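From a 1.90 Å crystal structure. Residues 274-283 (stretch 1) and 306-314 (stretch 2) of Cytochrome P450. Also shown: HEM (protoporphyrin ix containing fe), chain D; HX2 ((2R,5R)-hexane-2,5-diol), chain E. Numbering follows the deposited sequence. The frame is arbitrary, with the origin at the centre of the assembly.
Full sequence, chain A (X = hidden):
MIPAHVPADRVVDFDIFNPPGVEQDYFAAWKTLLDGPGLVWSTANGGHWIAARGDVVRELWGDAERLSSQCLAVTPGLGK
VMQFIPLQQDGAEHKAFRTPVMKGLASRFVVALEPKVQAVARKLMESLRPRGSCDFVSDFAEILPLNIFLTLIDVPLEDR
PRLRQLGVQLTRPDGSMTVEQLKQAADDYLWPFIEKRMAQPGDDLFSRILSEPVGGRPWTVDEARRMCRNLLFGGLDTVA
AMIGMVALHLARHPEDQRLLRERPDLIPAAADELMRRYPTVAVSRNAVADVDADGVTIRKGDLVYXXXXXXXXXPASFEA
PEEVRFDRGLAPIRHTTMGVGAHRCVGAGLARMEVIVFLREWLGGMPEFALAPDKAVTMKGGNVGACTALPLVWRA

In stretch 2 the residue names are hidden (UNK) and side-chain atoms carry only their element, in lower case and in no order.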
# COMPACT_ATOMS: atom_id res chain seq x y z
N LEU A 274 6.61 8.27 -10.27
CA LEU A 274 7.10 6.97 -9.75
C LEU A 274 5.99 6.15 -9.06
O LEU A 274 5.93 4.92 -9.18
CB LEU A 274 8.26 7.19 -8.77
CG LEU A 274 9.48 7.77 -9.51
CD1 LEU A 274 10.61 8.19 -8.56
CD2 LEU A 274 9.98 6.80 -10.57
N MET A 275 5.11 6.86 -8.36
CA MET A 275 3.94 6.19 -7.71
C MET A 275 2.99 5.60 -8.74
O MET A 275 2.44 4.51 -8.54
CB MET A 275 3.23 7.11 -6.71
CG MET A 275 4.16 7.49 -5.55
SD MET A 275 3.55 8.74 -4.38
CE MET A 275 2.35 7.76 -3.50
N ARG A 276 2.84 6.27 -9.87
CA ARG A 276 2.03 5.76 -10.98
C ARG A 276 2.74 4.56 -11.60
O ARG A 276 2.09 3.58 -11.99
CB ARG A 276 1.86 6.88 -12.06
CG ARG A 276 0.97 6.47 -13.21
CD ARG A 276 1.32 7.22 -14.52
NE ARG A 276 2.73 7.05 -14.96
CZ ARG A 276 3.21 6.01 -15.63
NH1 ARG A 276 2.45 4.94 -15.92
NH2 ARG A 276 4.50 6.00 -15.99
N ARG A 277 4.07 4.66 -11.70
CA ARG A 277 4.87 3.67 -12.48
C ARG A 277 5.00 2.32 -11.76
O ARG A 277 5.13 1.28 -12.41
CB ARG A 277 6.29 4.24 -12.73
CG ARG A 277 7.32 3.29 -13.40
CD ARG A 277 6.88 2.79 -14.80
NE ARG A 277 7.86 1.82 -15.33
CZ ARG A 277 7.89 0.52 -15.04
NH1 ARG A 277 7.04 -0.01 -14.17
NH2 ARG A 277 8.84 -0.26 -15.56
N TYR A 278 5.05 2.36 -10.42
CA TYR A 278 5.35 1.13 -9.62
C TYR A 278 4.28 0.72 -8.61
O TYR A 278 4.62 0.50 -7.42
CB TYR A 278 6.72 1.20 -8.91
CG TYR A 278 7.85 1.45 -9.89
CD1 TYR A 278 8.25 0.45 -10.78
CD2 TYR A 278 8.49 2.69 -9.94
CE1 TYR A 278 9.30 0.68 -11.73
CE2 TYR A 278 9.54 2.92 -10.87
CZ TYR A 278 9.95 1.90 -11.73
OH TYR A 278 10.98 2.08 -12.66
N PRO A 279 3.03 0.53 -9.07
CA PRO A 279 1.99 0.14 -8.13
C PRO A 279 2.07 -1.36 -7.81
O PRO A 279 2.30 -2.19 -8.73
CB PRO A 279 0.69 0.45 -8.91
CG PRO A 279 1.08 0.09 -10.37
CD PRO A 279 2.48 0.75 -10.43
N THR A 280 1.84 -1.72 -6.56
CA THR A 280 1.95 -3.14 -6.22
C THR A 280 0.80 -3.62 -5.35
O THR A 280 0.89 -4.73 -4.78
CB THR A 280 3.28 -3.46 -5.53
OG1 THR A 280 3.39 -2.76 -4.27
CG2 THR A 280 4.52 -3.15 -6.46
N VAL A 281 -0.23 -2.78 -5.22
CA VAL A 281 -1.37 -3.13 -4.36
C VAL A 281 -2.47 -3.83 -5.16
O VAL A 281 -2.82 -3.38 -6.26
CB VAL A 281 -1.88 -1.93 -3.47
CG1 VAL A 281 -3.04 -2.42 -2.61
CG2 VAL A 281 -0.73 -1.42 -2.52
N ALA A 282 -2.97 -4.96 -4.65
CA ALA A 282 -4.16 -5.61 -5.22
C ALA A 282 -5.18 -5.80 -4.12
O ALA A 282 -4.78 -5.96 -2.94
CB ALA A 282 -3.82 -7.00 -5.88
N VAL A 283 -6.47 -5.76 -4.48
CA VAL A 283 -7.54 -5.89 -3.49
C VAL A 283 -8.54 -6.96 -3.87
O VAL A 283 -8.67 -7.33 -5.05
CB VAL A 283 -8.31 -4.56 -3.26
CG1 VAL A 283 -7.35 -3.46 -2.76
CG2 VAL A 283 -9.10 -4.13 -4.54
N UNK A 306 -8.46 -7.68 -7.79
CA UNK A 306 -8.22 -6.49 -8.60
C UNK A 306 -6.80 -5.98 -8.41
O UNK A 306 -6.51 -5.35 -7.40
c UNK A 306 -11.16 -6.16 -9.58
c UNK A 306 -11.47 -4.52 -7.70
c UNK A 306 -10.68 -5.72 -8.17
c UNK A 306 -9.20 -5.38 -8.19
N UNK A 307 -5.92 -6.20 -9.41
CA UNK A 307 -4.56 -5.72 -9.32
C UNK A 307 -4.40 -4.34 -9.92
O UNK A 307 -4.61 -4.15 -11.11
c UNK A 307 -6.12 -7.12 -10.55
c UNK A 307 -3.78 -6.76 -10.12
c UNK A 307 -4.75 -7.23 -11.17
N UNK A 308 -3.98 -3.38 -9.11
CA UNK A 308 -3.80 -2.01 -9.64
C UNK A 308 -2.77 -1.93 -10.78
O UNK A 308 -2.95 -1.10 -11.68
c UNK A 308 -3.43 -1.02 -8.53
o UNK A 308 -2.20 -1.39 -7.93
N UNK A 309 -1.76 -2.80 -10.78
CA UNK A 309 -0.72 -2.81 -11.83
C UNK A 309 -1.35 -2.99 -13.23
O UNK A 309 -0.86 -2.41 -14.18
c UNK A 309 -0.17 -5.29 -11.64
c UNK A 309 1.62 -3.69 -12.54
c UNK A 309 0.40 -3.87 -11.56
N UNK A 310 -2.46 -3.73 -13.34
CA UNK A 310 -3.05 -4.01 -14.63
C UNK A 310 -3.98 -2.89 -15.12
O UNK A 310 -4.49 -2.94 -16.22
c UNK A 310 -1.44 -6.45 -15.39
c UNK A 310 -3.76 -5.38 -14.55
c UNK A 310 -3.44 -7.95 -14.60
c UNK A 310 -3.00 -6.59 -15.06
N UNK A 311 -4.22 -1.88 -14.29
CA UNK A 311 -4.71 -0.59 -14.85
C UNK A 311 -3.53 0.31 -15.22
O UNK A 311 -3.38 0.68 -16.42
n UNK A 311 -6.83 3.51 -14.68
n UNK A 311 -6.78 1.59 -15.60
c UNK A 311 -6.22 2.66 -13.79
c UNK A 311 -5.64 0.14 -13.86
c UNK A 311 -7.14 2.85 -15.77
c UNK A 311 -6.18 1.44 -14.37
N UNK A 312 -2.72 0.69 -14.24
CA UNK A 312 -1.60 1.63 -14.49
C UNK A 312 -0.67 1.25 -15.61
O UNK A 312 -0.25 2.13 -16.37
n UNK A 312 -0.74 3.27 -11.33
c UNK A 312 -0.75 1.85 -13.27
c UNK A 312 -1.49 2.56 -12.16
o UNK A 312 -2.73 2.47 -12.05
N UNK A 313 -0.32 -0.02 -15.72
CA UNK A 313 0.68 -0.41 -16.69
C UNK A 313 0.13 -1.09 -17.95
O UNK A 313 0.90 -1.73 -18.69
c UNK A 313 1.76 -1.28 -16.02
c UNK A 313 3.06 0.82 -15.20
c UNK A 313 3.64 -1.51 -14.42
c UNK A 313 2.51 -0.61 -14.84
N UNK A 314 -1.18 -0.99 -18.17
CA UNK A 314 -1.83 -1.63 -19.32
C UNK A 314 -1.72 -0.56 -20.43
O UNK A 314 -2.30 0.53 -20.28
c UNK A 314 -4.09 -2.50 -20.24
o UNK A 314 -5.25 -2.99 -20.04
o UNK A 314 -3.53 -2.54 -21.36
c UNK A 314 -3.32 -1.89 -19.03
CHA HEM D . -7.03 2.30 1.30
CHB HEM D . -2.89 1.93 -1.23
CHC HEM D . -0.59 4.39 2.23
CHD HEM D . -4.38 3.83 5.13
C1A HEM D . -6.11 2.06 0.29
C2A HEM D . -6.43 1.48 -0.99
C3A HEM D . -5.32 1.37 -1.71
C4A HEM D . -4.21 1.85 -0.87
CMA HEM D . -5.24 0.75 -3.13
CAA HEM D . -7.86 1.10 -1.48
CBA HEM D . -8.19 -0.26 -0.93
CGA HEM D . -9.53 -0.78 -1.44
O1A HEM D . -9.98 -1.86 -0.93
O2A HEM D . -10.19 -0.17 -2.33
C1B HEM D . -1.88 2.58 -0.53
C2B HEM D . -0.54 2.81 -0.98
C3B HEM D . 0.09 3.50 -0.01
C4B HEM D . -0.86 3.71 1.07
CMB HEM D . 0.01 2.33 -2.34
CAB HEM D . 1.53 4.00 0.12
CBB HEM D . 2.48 3.77 -0.80
C1C HEM D . -1.37 4.49 3.34
C2C HEM D . -1.05 5.19 4.58
C3C HEM D . -2.13 4.99 5.40
C4C HEM D . -3.15 4.27 4.67
CMC HEM D . 0.28 5.94 4.86
CAC HEM D . -2.41 5.50 6.83
CBC HEM D . -1.45 5.71 7.72
C1D HEM D . -5.43 3.41 4.38
C2D HEM D . -6.77 3.19 4.90
C3D HEM D . -7.59 2.76 3.70
C4D HEM D . -6.69 2.71 2.58
CMD HEM D . -7.27 3.43 6.37
CAD HEM D . -9.11 2.43 3.75
CBD HEM D . -9.83 3.66 3.15
CGD HEM D . -11.30 3.26 3.03
O1D HEM D . -11.65 2.06 3.07
O2D HEM D . -12.16 4.12 2.82
NA HEM D . -4.73 2.30 0.33
NB HEM D . -2.04 3.19 0.70
NC HEM D . -2.66 3.99 3.42
ND HEM D . -5.42 3.09 3.02
FE HEM D . -3.73 3.21 1.84
C1 HX2 E . -5.72 -6.51 2.00
O1 HX2 E . -5.47 -6.79 -0.42
C2 HX2 E . -4.97 -6.07 0.73
O2 HX2 E . -3.65 -1.67 2.55
C3 HX2 E . -4.96 -4.56 0.51
C4 HX2 E . -4.42 -3.78 1.72
C5 HX2 E . -4.00 -2.35 1.35
C6 HX2 E . -5.17 -1.61 0.67
O HOH W 1 -0.53 4.69 -15.59
O HOH W 2 -1.05 0.11 -5.88
O HOH W 3 -1.24 -4.66 -8.43
O HOH W 4 -3.17 1.07 2.75

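Position 306 carries four carbons, forked at the second, on a strand antiparallel to stretch 1. Its backbone N donates to Val 283 O (2.8 Å) and its O accepts from Val 283 N (2.9 Å), while its CB lies 3.9 Å from Val 283 CG2 on the same face of the sheet. The fork after one methylene identifies Leu 306, an apolar branch suited to a buried place beside valine.

At 307 three carbons close a ring onto the backbone N, and the CA of 307 is 3.7 Å from Ala 282 CB. The closed ring makes it Pro 307. It pairs with Ala 282 at a non-hydrogen-bonded position, so the missing N-H costs the ladder nothing. The CA atoms of Pro 307 and Ala 282 are 4.1 Å apart.

Position 308 has one carbon and then one oxygen. That oxygen lies 2.7 Å from Val 281 O and 3.6 Å from Pro 279 CB, which makes the residue Ser 308. OG donates to Val 281 O, the same carbonyl that receives Ser 308 N (3.1 Å), and accepts from water 2, itself an acceptor for Val 281 N. A short hydroxyl serves both roles where the chain leaves the strand.

At 309 one carbon carries two more, branching at CB. Pro 279 CG packs 3.7 Å from the CA of 309 and 4.2 Å from its CB. This is Val 309, whose compact apolar side chain suits packing beside the proline ring.

Position 310 has four carbons forked at the second, pointing away from stretch 1; it is Leu 310, buried in other surroundings. Position 311 bears one carbon and a five-membered ring of three carbons and two nitrogens, with no contact here, hence His 311.

Position 312 has two carbons, the second carrying one oxygen and one nitrogen. The nitrogen lies 2.9 Å from Arg 276 O, a carbonyl in the last turn of the helix, so the group is the amide of Asn 312. ND2 donates to that carbonyl at a nearly straight 170°. Water 1 adds a second link, accepting from Arg 276 NH1 and donating to Asn 312 O.

Position 313 has four carbons forked at the second; one terminal carbon lies 3.5 Å from Arg 277 O and the other 3.7 Å from Arg 277 NH1. This is Leu 313, whose branched end packs against the carbonyl and the guanidinium end of Arg 277; a forked apolar side chain suits the place because its two methyls meet both. At 314 two carbons, the second with two oxygens, out of reach of stretch 1, give Asp 314.

The contact thus runs from a short antiparallel ladder, through the serine at Val 281 O and the packing on Pro 279, to the asparagine bond and leucine packing at the helix end. Together the stretches bury 565 Å².

Stretch 2 306-314: LPSVLHNLD
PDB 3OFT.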